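Local coordinates for beta-agarase (Persicobacter, PDB 6AII), which probably hydrolyses the beta-1,4 linkages of agarose to release neoagarobiose, as a glycoside hydrolase of family GH16, at residues N207-W212 / Y232-W237; H98-T103 / W291-G296; V135-D140 / I219-K224. All coordinates share one frame; numbering follows the deposited sequence.

Contact 1. Residues N207-W212 / Y232-W237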
loop_
_atom_site.group_PDB
_atom_site.type_symbol
_atom_site.label_atom_id
_atom_site.label_comp_id
_atom_site.label_asym_id
_atom_site.label_seq_id
_atom_site.Cartn_x
_atom_site.Cartn_y
_atom_site.Cartn_z
ATOM N N ASN A 207 5.956 17.522 9.487
ATOM C CA ASN A 207 5.601 18.910 9.566
ATOM C C ASN A 207 6.027 19.653 8.297
ATOM O O ASN A 207 7.217 19.517 7.890
ATOM C CB ASN A 207 6.293 19.564 10.779
ATOM C CG ASN A 207 6.038 21.059 10.932
ATOM O OD1 ASN A 207 6.528 21.945 10.173
ATOM N ND2 ASN A 207 5.175 21.346 11.880
ATOM N N GLY A 208 5.089 20.363 7.660
ATOM C CA GLY A 208 5.324 21.139 6.479
ATOM C C GLY A 208 4.903 20.482 5.191
ATOM O O GLY A 208 4.730 21.168 4.178
ATOM N N ARG A 209 4.869 19.131 5.180
ATOM C CA ARG A 209 4.556 18.434 3.907
ATOM C C ARG A 209 3.046 18.179 3.843
ATOM O O ARG A 209 2.493 17.472 4.678
ATOM C CB ARG A 209 5.341 17.129 3.807
ATOM C CG ARG A 209 5.030 16.386 2.514
ATOM C CD ARG A 209 6.102 15.367 2.078
ATOM N NE ARG A 209 5.864 14.901 0.706
ATOM C CZ ARG A 209 6.783 14.278 -0.011
ATOM N NH1 ARG A 209 7.982 14.066 0.517
ATOM N NH2 ARG A 209 6.513 13.949 -1.278
ATOM N N THR A 210 2.414 18.788 2.858
ATOM C CA THR A 210 0.964 18.721 2.772
ATOM C C THR A 210 0.441 17.430 2.102
ATOM O O THR A 210 -0.712 17.029 2.340
ATOM C CB THR A 210 0.391 19.918 2.017
ATOM O OG1 THR A 210 0.931 19.939 0.711
ATOM C CG2 THR A 210 0.686 21.229 2.710
ATOM N N ASP A 211 1.222 16.828 1.235
ATOM C CA ASP A 211 0.757 15.660 0.534
ATOM C C ASP A 211 1.976 14.974 -0.104
ATOM O O ASP A 211 3.073 15.549 -0.107
ATOM C CB ASP A 211 -0.222 16.020 -0.586
ATOM C CG ASP A 211 0.410 16.893 -1.666
ATOM O OD1 ASP A 211 1.095 16.383 -2.558
ATOM O OD2 ASP A 211 0.352 18.149 -1.479
ATOM N N TRP A 212 1.737 13.804 -0.693
ATOM C CA TRP A 212 2.784 12.966 -1.283
ATOM C C TRP A 212 2.561 12.836 -2.793
ATOM O O TRP A 212 3.063 11.844 -3.405
ATOM C CB TRP A 212 2.806 11.610 -0.559
ATOM C CG TRP A 212 3.158 11.712 0.877
ATOM C CD1 TRP A 212 2.320 12.085 1.875
ATOM C CD2 TRP A 212 4.474 11.616 1.455
ATOM N NE1 TRP A 212 2.980 12.146 3.056
ATOM C CE2 TRP A 212 4.312 11.871 2.837
ATOM C CE3 TRP A 212 5.735 11.252 0.965
ATOM C CZ2 TRP A 212 5.356 11.899 3.710
ATOM C CZ3 TRP A 212 6.783 11.254 1.854
ATOM C CH2 TRP A 212 6.600 11.548 3.212
ATOM N N TYR A 232 10.676 2.197 5.492
ATOM C CA TYR A 232 11.568 3.127 4.885
ATOM C C TYR A 232 10.783 3.979 3.896
ATOM O O TYR A 232 10.065 3.463 3.042
ATOM C CB TYR A 232 12.658 2.382 4.097
ATOM C CG TYR A 232 13.537 1.588 5.025
ATOM C CD1 TYR A 232 13.157 0.328 5.493
ATOM C CD2 TYR A 232 14.707 2.122 5.477
ATOM C CE1 TYR A 232 13.946 -0.363 6.416
ATOM C CE2 TYR A 232 15.493 1.456 6.405
ATOM C CZ TYR A 232 15.103 0.228 6.884
ATOM O OH TYR A 232 15.945 -0.399 7.773
ATOM N N ILE A 233 10.927 5.320 3.987
ATOM C CA ILE A 233 10.320 6.250 3.070
ATOM C C ILE A 233 11.453 7.051 2.421
ATOM O O ILE A 233 12.283 7.681 3.119
ATOM C CB ILE A 233 9.281 7.154 3.780
ATOM C CG1 ILE A 233 8.108 6.305 4.267
ATOM C CG2 ILE A 233 8.834 8.260 2.836
ATOM C CD1 ILE A 233 7.100 7.038 5.107
ATOM N N ASN A 234 11.501 7.064 1.074
ATOM C CA ASN A 234 12.480 7.809 0.356
ATOM C C ASN A 234 13.894 7.463 0.798
ATOM O O ASN A 234 14.781 8.308 0.862
ATOM C CB ASN A 234 12.186 9.296 0.357
ATOM C CG ASN A 234 10.959 9.646 -0.440
ATOM O OD1 ASN A 234 10.545 8.904 -1.333
ATOM N ND2 ASN A 234 10.368 10.807 -0.118
ATOM N N GLY A 235 14.102 6.188 1.067
ATOM C CA GLY A 235 15.417 5.670 1.373
ATOM C C GLY A 235 15.837 5.845 2.822
ATOM O O GLY A 235 16.975 5.547 3.142
ATOM N N LYS A 236 14.994 6.425 3.681
ATOM C CA LYS A 236 15.312 6.715 5.043
ATOM C C LYS A 236 14.432 5.882 5.960
ATOM O O LYS A 236 13.225 5.777 5.810
ATOM C CB LYS A 236 15.167 8.215 5.357
ATOM C CG LYS A 236 16.195 9.027 4.568
ATOM C CD LYS A 236 16.115 10.529 4.745
ATOM C CE LYS A 236 14.846 11.135 4.163
ATOM N NZ LYS A 236 14.881 11.196 2.676
ATOM N N TRP A 237 15.080 5.338 6.969
ATOM C CA TRP A 237 14.346 4.624 8.039
ATOM C C TRP A 237 13.322 5.531 8.721
ATOM O O TRP A 237 13.664 6.686 9.049
ATOM C CB TRP A 237 15.310 4.035 9.076
ATOM C CG TRP A 237 14.611 3.428 10.261
ATOM C CD1 TRP A 237 14.092 2.168 10.331
ATOM C CD2 TRP A 237 14.198 4.065 11.491
ATOM N NE1 TRP A 237 13.487 1.942 11.535
ATOM C CE2 TRP A 237 13.545 3.090 12.273
ATOM C CE3 TRP A 237 14.372 5.344 12.035
ATOM C CZ2 TRP A 237 13.001 3.385 13.532
ATOM C CZ3 TRP A 237 13.856 5.624 13.272
ATOM C CH2 TRP A 237 13.194 4.655 14.003
HETATM O O HOH W 1 8.311 11.905 -2.101
#
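The apolar part of this contact is the corner of the Trp-212 indole set against Ile-233: CZ3 lies 3.8 Å from Ile-233 CG2, and the two side chains cross at about a right angle. Ile-173 and Tyr-204 touch both residues, and Trp-212 NE1 donates to Lys-171 O, which satisfies the indole nitrogen.

A second element is flat-on-flat packing within 207-212. The chain of Arg-209 runs extended from CG to NE, with CG anti to the backbone N (chi1 180°), and this carries the guanidinium across the indole; Trp-212 CE3 stands 3.4 Å above the guanidinium plane, over its centre. Rotation of the group is set by NE, which donates to Asp-211 O at 3.0 Å with an N-H...O angle of 167°, the acceptor lying in the guanidinium plane.

The polar crossing is made by water. Arg-209 NH2 donates to it at 2.8 Å and Asn-234 ND2 at 3.1 Å. Asn-234 is the second residue of the type I' turn, Ile-233 to Lys-236, that joins strands 228-233 and 236-242 into a beta hairpin, and its OD1 accepts from Thr-218 N, which leaves ND2 facing the water. With a leucine in place of Arg-209, the water and Asp-211 O would probably each lose a donor, and the Asn-234 amide its link to the loop.

Arg-209 NH1 and Asn-234 ND2, 4.1 Å apart, are both donors and form no bond; the water accepts instead from ND2 and from NH2, the other terminal nitrogen, so the loop and the hairpin are joined by one bridging water and a small apolar touch.

Contact 2. Residues H98-T103 / W291-G296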
loop_
_atom_site.group_PDB
_atom_site.type_symbol
_atom_site.label_atom_id
_atom_site.label_comp_id
_atom_site.label_asym_id
_atom_site.label_seq_id
_atom_site.Cartn_x
_atom_site.Cartn_y
_atom_site.Cartn_z
ATOM N N HIS A 98 -26.008 2.953 0.283
ATOM C CA HIS A 98 -25.975 4.266 -0.334
ATOM C C HIS A 98 -25.567 4.161 -1.788
ATOM O O HIS A 98 -24.863 3.222 -2.145
ATOM C CB HIS A 98 -24.918 5.140 0.375
ATOM C CG HIS A 98 -25.227 5.252 1.840
ATOM N ND1 HIS A 98 -25.799 6.379 2.340
ATOM C CD2 HIS A 98 -25.021 4.404 2.878
ATOM C CE1 HIS A 98 -25.915 6.227 3.642
ATOM N NE2 HIS A 98 -25.519 5.023 3.994
ATOM N N THR A 99 -25.990 5.142 -2.579
ATOM C CA THR A 99 -25.688 5.130 -3.992
ATOM C C THR A 99 -24.898 6.397 -4.317
ATOM O O THR A 99 -25.259 7.495 -3.901
ATOM C CB THR A 99 -26.966 5.083 -4.839
ATOM O OG1 THR A 99 -27.649 3.894 -4.441
ATOM C CG2 THR A 99 -26.682 5.049 -6.322
ATOM N N LEU A 100 -23.830 6.248 -5.112
ATOM C CA LEU A 100 -23.090 7.351 -5.649
ATOM C C LEU A 100 -22.728 7.051 -7.104
ATOM O O LEU A 100 -22.644 5.916 -7.464
ATOM C CB LEU A 100 -21.786 7.576 -4.851
ATOM C CG LEU A 100 -21.946 8.172 -3.445
ATOM C CD1 LEU A 100 -20.605 8.197 -2.744
ATOM C CD2 LEU A 100 -22.508 9.601 -3.483
ATOM N N PRO A 101 -22.385 8.106 -7.861
ATOM C CA PRO A 101 -21.646 7.891 -9.125
ATOM C C PRO A 101 -20.411 7.038 -8.793
ATOM O O PRO A 101 -19.663 7.341 -7.852
ATOM C CB PRO A 101 -21.292 9.295 -9.650
ATOM C CG PRO A 101 -22.272 10.204 -8.913
ATOM C CD PRO A 101 -22.384 9.558 -7.544
ATOM N N ALA A 102 -20.187 6.007 -9.575
ATOM C CA ALA A 102 -19.038 5.146 -9.350
ATOM C C ALA A 102 -17.754 5.797 -9.905
ATOM O O ALA A 102 -17.775 6.758 -10.698
ATOM C CB ALA A 102 -19.262 3.829 -10.017
ATOM N N THR A 103 -16.649 5.240 -9.446
ATOM C CA THR A 103 -15.361 5.548 -10.090
ATOM C C THR A 103 -14.740 4.231 -10.522
ATOM O O THR A 103 -14.487 3.337 -9.666
ATOM C CB THR A 103 -14.463 6.371 -9.151
ATOM O OG1 THR A 103 -15.166 7.482 -8.611
ATOM C CG2 THR A 103 -13.164 6.808 -9.831
ATOM N N TRP A 291 -16.271 5.116 3.788
ATOM C CA TRP A 291 -16.169 6.209 4.845
ATOM C C TRP A 291 -15.711 7.526 4.167
ATOM O O TRP A 291 -16.341 8.588 4.311
ATOM C CB TRP A 291 -15.249 5.773 6.018
ATOM C CG TRP A 291 -13.863 5.250 5.716
ATOM C CD1 TRP A 291 -13.514 3.971 5.341
ATOM C CD2 TRP A 291 -12.613 5.939 5.890
ATOM N NE1 TRP A 291 -12.152 3.842 5.210
ATOM C CE2 TRP A 291 -11.570 5.040 5.539
ATOM C CE3 TRP A 291 -12.261 7.239 6.284
ATOM C CZ2 TRP A 291 -10.217 5.414 5.563
ATOM C CZ3 TRP A 291 -10.925 7.607 6.280
ATOM C CH2 TRP A 291 -9.915 6.698 5.948
ATOM N N ASN A 292 -14.762 7.394 3.276
ATOM C CA ASN A 292 -14.284 8.563 2.601
ATOM C C ASN A 292 -15.349 9.101 1.621
ATOM O O ASN A 292 -15.592 10.288 1.530
ATOM C CB ASN A 292 -12.946 8.321 1.908
ATOM C CG ASN A 292 -11.762 8.342 2.856
ATOM O OD1 ASN A 292 -11.580 9.298 3.618
ATOM N ND2 ASN A 292 -10.911 7.325 2.766
ATOM N N ALA A 293 -15.909 8.211 0.805
ATOM C CA ALA A 293 -16.830 8.654 -0.223
ATOM C C ALA A 293 -18.074 9.307 0.392
ATOM O O ALA A 293 -18.467 10.379 -0.133
ATOM C CB ALA A 293 -17.221 7.515 -1.094
ATOM N N LEU A 294 -18.530 8.729 1.513
ATOM C CA LEU A 294 -19.771 9.295 2.120
ATOM C C LEU A 294 -19.499 10.679 2.730
ATOM O O LEU A 294 -20.413 11.539 2.824
ATOM C CB LEU A 294 -20.300 8.303 3.151
ATOM C CG LEU A 294 -20.920 7.003 2.598
ATOM C CD1 LEU A 294 -21.146 5.975 3.683
ATOM C CD2 LEU A 294 -22.170 7.327 1.823
ATOM N N ALA A 295 -18.244 10.934 3.050
ATOM C CA ALA A 295 -17.806 12.234 3.597
ATOM C C ALA A 295 -17.590 13.275 2.498
ATOM O O ALA A 295 -17.350 14.461 2.837
ATOM C CB ALA A 295 -16.551 12.008 4.460
ATOM N N GLY A 296 -17.597 12.886 1.189
ATOM C CA GLY A 296 -17.340 13.768 0.124
ATOM C C GLY A 296 -15.868 13.757 -0.316
ATOM O O GLY A 296 -15.515 14.463 -1.289
#
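His-98 lies against Leu-294, and the contact can be traced outward along the histidine. Its CB is already 3.8 Å from Leu-294 CD2. Because CG sits beside the backbone N (chi1 -58°), the imidazole is swung so that one face meets the same methyl: CG is 3.7 Å and ND1 3.8 Å from Leu-294 CD2, and the methyl carbon stands over the CG-ND1 side of the ring, offset toward its rim. At 4.0 Å from the centroid and 26° off the ring normal, this is a CH-pi contact. Farther out, NE2 is taken up by a hydrogen bond with Thr-96 OG1, which holds the ring from the end remote from CB.

The contact sets strand 97-110, in the mixed sheet of the GH16 beta-sandwich, against the short helix 290-294. The helix is followed by a Schellman motif at Gly-296, whose positive phi of 94° suits glycine and whose N bonds back to Ala-293 O at 3.0 Å.

Two residues along the strand from His-98, Leu-100 also points toward the helix, whereas Thr-99 between them points away. Leu-100 CD1 packs 3.8 Å from Ala-293 CB. Phe-89 of the adjoining strand 86-90 touches both Leu-100 and Leu-294.

Contact 3. Residues V135-D140 / I219-K224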
loop_
_atom_site.group_PDB
_atom_site.type_symbol
_atom_site.label_atom_id
_atom_site.label_comp_id
_atom_site.label_asym_id
_atom_site.label_seq_id
_atom_site.Cartn_x
_atom_site.Cartn_y
_atom_site.Cartn_z
ATOM N N VAL A 135 -0.349 0.263 -1.202
ATOM C CA VAL A 135 0.667 -0.759 -1.447
ATOM C C VAL A 135 0.666 -1.656 -0.196
ATOM O O VAL A 135 0.933 -1.194 0.911
ATOM C CB VAL A 135 2.071 -0.184 -1.678
ATOM C CG1 VAL A 135 3.029 -1.307 -2.046
ATOM C CG2 VAL A 135 2.092 0.881 -2.741
ATOM N N TRP A 136 0.313 -2.930 -0.366
ATOM C CA TRP A 136 0.128 -3.763 0.803
ATOM C C TRP A 136 0.303 -5.228 0.423
ATOM O O TRP A 136 0.418 -5.533 -0.728
ATOM C CB TRP A 136 -1.198 -3.492 1.501
ATOM C CG TRP A 136 -2.423 -3.630 0.649
ATOM C CD1 TRP A 136 -2.816 -2.841 -0.400
ATOM C CD2 TRP A 136 -3.442 -4.622 0.799
ATOM N NE1 TRP A 136 -4.027 -3.249 -0.899
ATOM C CE2 TRP A 136 -4.417 -4.350 -0.177
ATOM C CE3 TRP A 136 -3.572 -5.709 1.672
ATOM C CZ2 TRP A 136 -5.584 -5.091 -0.259
ATOM C CZ3 TRP A 136 -4.728 -6.444 1.575
ATOM C CH2 TRP A 136 -5.668 -6.178 0.570
ATOM N N MET A 137 0.359 -6.065 1.432
ATOM C CA MET A 137 0.637 -7.473 1.191
ATOM C C MET A 137 -0.316 -8.307 2.052
ATOM O O MET A 137 -0.626 -7.924 3.177
ATOM C CB MET A 137 2.094 -7.768 1.585
ATOM C CG MET A 137 3.084 -6.836 0.884
ATOM S SD MET A 137 4.785 -7.482 0.912
ATOM C CE MET A 137 5.098 -7.388 2.650
ATOM N N ILE A 138 -0.722 -9.473 1.552
ATOM C CA ILE A 138 -1.640 -10.298 2.382
ATOM C C ILE A 138 -1.445 -11.776 2.052
ATOM O O ILE A 138 -1.083 -12.131 0.934
ATOM C CB ILE A 138 -3.119 -9.909 2.209
ATOM C CG1 ILE A 138 -3.990 -10.617 3.258
ATOM C CG2 ILE A 138 -3.617 -10.141 0.834
ATOM C CD1 ILE A 138 -5.152 -9.812 3.699
ATOM N N SER A 139 -1.575 -12.560 3.120
ATOM C CA SER A 139 -1.491 -14.038 2.981
ATOM C C SER A 139 -2.701 -14.589 2.218
ATOM O O SER A 139 -3.762 -13.981 2.122
ATOM C CB SER A 139 -1.329 -14.633 4.367
ATOM O OG SER A 139 -2.523 -14.479 5.122
ATOM N N ASP A 140 -2.514 -15.780 1.629
ATOM C CA ASP A 140 -3.549 -16.352 0.807
ATOM C C ASP A 140 -4.839 -16.607 1.598
ATOM O O ASP A 140 -5.921 -16.527 1.012
ATOM C CB ASP A 140 -3.120 -17.699 0.233
ATOM C CG ASP A 140 -2.065 -17.646 -0.839
ATOM O OD1 ASP A 140 -1.646 -16.527 -1.241
ATOM O OD2 ASP A 140 -1.659 -18.752 -1.294
ATOM N N ILE A 219 8.592 3.722 -0.987
ATOM C CA ILE A 219 8.126 3.200 0.287
ATOM C C ILE A 219 8.418 1.704 0.303
ATOM O O ILE A 219 8.105 0.984 -0.647
ATOM C CB ILE A 219 6.617 3.485 0.528
ATOM C CG1 ILE A 219 6.296 4.911 0.141
ATOM C CG2 ILE A 219 6.290 3.225 1.974
ATOM C CD1 ILE A 219 4.916 5.167 -0.291
ATOM N N GLY A 220 9.038 1.289 1.393
ATOM C CA GLY A 220 9.385 -0.118 1.509
ATOM C C GLY A 220 9.339 -0.646 2.918
ATOM O O GLY A 220 9.329 0.128 3.899
ATOM N N VAL A 221 9.313 -1.982 3.006
ATOM C CA VAL A 221 9.312 -2.655 4.329
ATOM C C VAL A 221 10.361 -3.758 4.311
ATOM O O VAL A 221 10.459 -4.449 3.308
ATOM C CB VAL A 221 7.930 -3.204 4.687
ATOM C CG1 VAL A 221 7.505 -4.349 3.787
ATOM C CG2 VAL A 221 7.853 -3.673 6.125
ATOM N N TYR A 222 11.076 -3.880 5.431
ATOM C CA TYR A 222 11.897 -5.044 5.685
ATOM C C TYR A 222 11.113 -5.907 6.673
ATOM O O TYR A 222 10.976 -5.565 7.837
ATOM C CB TYR A 222 13.274 -4.653 6.235
ATOM C CG TYR A 222 14.241 -5.793 6.529
ATOM C CD1 TYR A 222 14.113 -7.007 5.865
ATOM C CD2 TYR A 222 15.292 -5.602 7.410
ATOM C CE1 TYR A 222 15.022 -8.032 6.107
ATOM C CE2 TYR A 222 16.224 -6.614 7.625
ATOM C CZ TYR A 222 16.066 -7.819 6.983
ATOM O OH TYR A 222 16.936 -8.883 7.134
ATOM N N TRP A 223 10.603 -7.014 6.164
ATOM C CA TRP A 223 9.991 -8.014 6.978
ATOM C C TRP A 223 11.098 -9.023 7.366
ATOM O O TRP A 223 11.399 -9.904 6.578
ATOM C CB TRP A 223 8.844 -8.668 6.225
ATOM C CG TRP A 223 8.113 -9.801 6.885
ATOM C CD1 TRP A 223 8.159 -10.210 8.193
ATOM C CD2 TRP A 223 7.265 -10.730 6.181
ATOM N NE1 TRP A 223 7.306 -11.290 8.339
ATOM C CE2 TRP A 223 6.796 -11.654 7.129
ATOM C CE3 TRP A 223 6.814 -10.806 4.840
ATOM C CZ2 TRP A 223 5.906 -12.685 6.758
ATOM C CZ3 TRP A 223 5.952 -11.827 4.487
ATOM C CH2 TRP A 223 5.496 -12.736 5.453
ATOM N N LYS A 224 11.713 -8.743 8.473
ATOM C CA LYS A 224 13.003 -9.346 8.828
ATOM C C LYS A 224 12.789 -10.753 9.437
ATOM O O LYS A 224 13.465 -11.752 9.058
ATOM C CB LYS A 224 13.754 -8.460 9.801
ATOM C CG LYS A 224 15.031 -9.090 10.311
ATOM C CD LYS A 224 15.827 -8.107 11.154
ATOM C CE LYS A 224 17.111 -8.659 11.728
ATOM N NZ LYS A 224 17.812 -7.544 12.404
#
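The hydrophobic interior of the beta-jelly-roll sandwich, the fold of family GH16, is bridged here by residues from its two sheets: strand 132-139 belongs to the mixed sheet and strand 217-225 to the antiparallel one. The evidence that this is face-to-face packing rather than strand pairing lies in the spacing, since Met-137 CA and Val-221 CA are 10.4 Å apart and the two segments meet through side chains alone.

Met-137 reaches into the gap from one side and covers somewhat less than half of it. Its CG lies anti to the carbonyl carbon, the chain then runs nearly extended through chi2, and a bend at chi3 (-66°) turns the terminal methyl toward the opposite sheet. There CE and Val-221 CG1 meet tip to tip at 4.0 Å. Val-221 holds CG1 between its backbone N and carbonyl carbon, which aims that branch at the methionine. The same CE also approaches the indole of Trp-223, obliquely, at 4.4 Å from CE3. Sulfur takes little part in either approach: SD stays 5.0 Å from Val-221 CG1 and 5.5 Å from Trp-223 CE3. All three residues are buried, and Met-280, Leu-282 and Val-114 crowd round the methionine, while Tyr-231 and Leu-229 of strand 228-233 lie beside Val-221 and Trp-223 respectively.

The neighbour of Met-137 in the strand faces the other way. Trp-136 touches Glu-145 and Asp-147 of strand 144-151, which probably belong to the acidic sequence signature of the family, so this strand has one side in the core and the other beside the likely catalytic strand. Trp-223, although in an apolar setting, has its one polar atom satisfied: NE1 makes a hydrogen bond with Leu-276 O.

Along the chain the segments come in the order 98-103, 135-140, 207-212, 219-224, 232-237, 291-296, so contact 2 spans the other two, while the segments of contacts 1 and 3 alternate. Contacts 1 and 3, with centres 18 Å apart, meet on the antiparallel sheet: strands 217-225 and 228-233 are neighbours, and Tyr-232 O lies 2.9 Å from Gly-220 N, a probable hydrogen bond. Contacts 2 and 3 share the mixed sheet through strands 97-110 and 132-139, yet their centres are 28 Å apart. Contact 3 thus joins the sheets in the interior, whereas contacts 1 and 2, 29 Å apart between centres, attach a loop and a helix at separate outlying places.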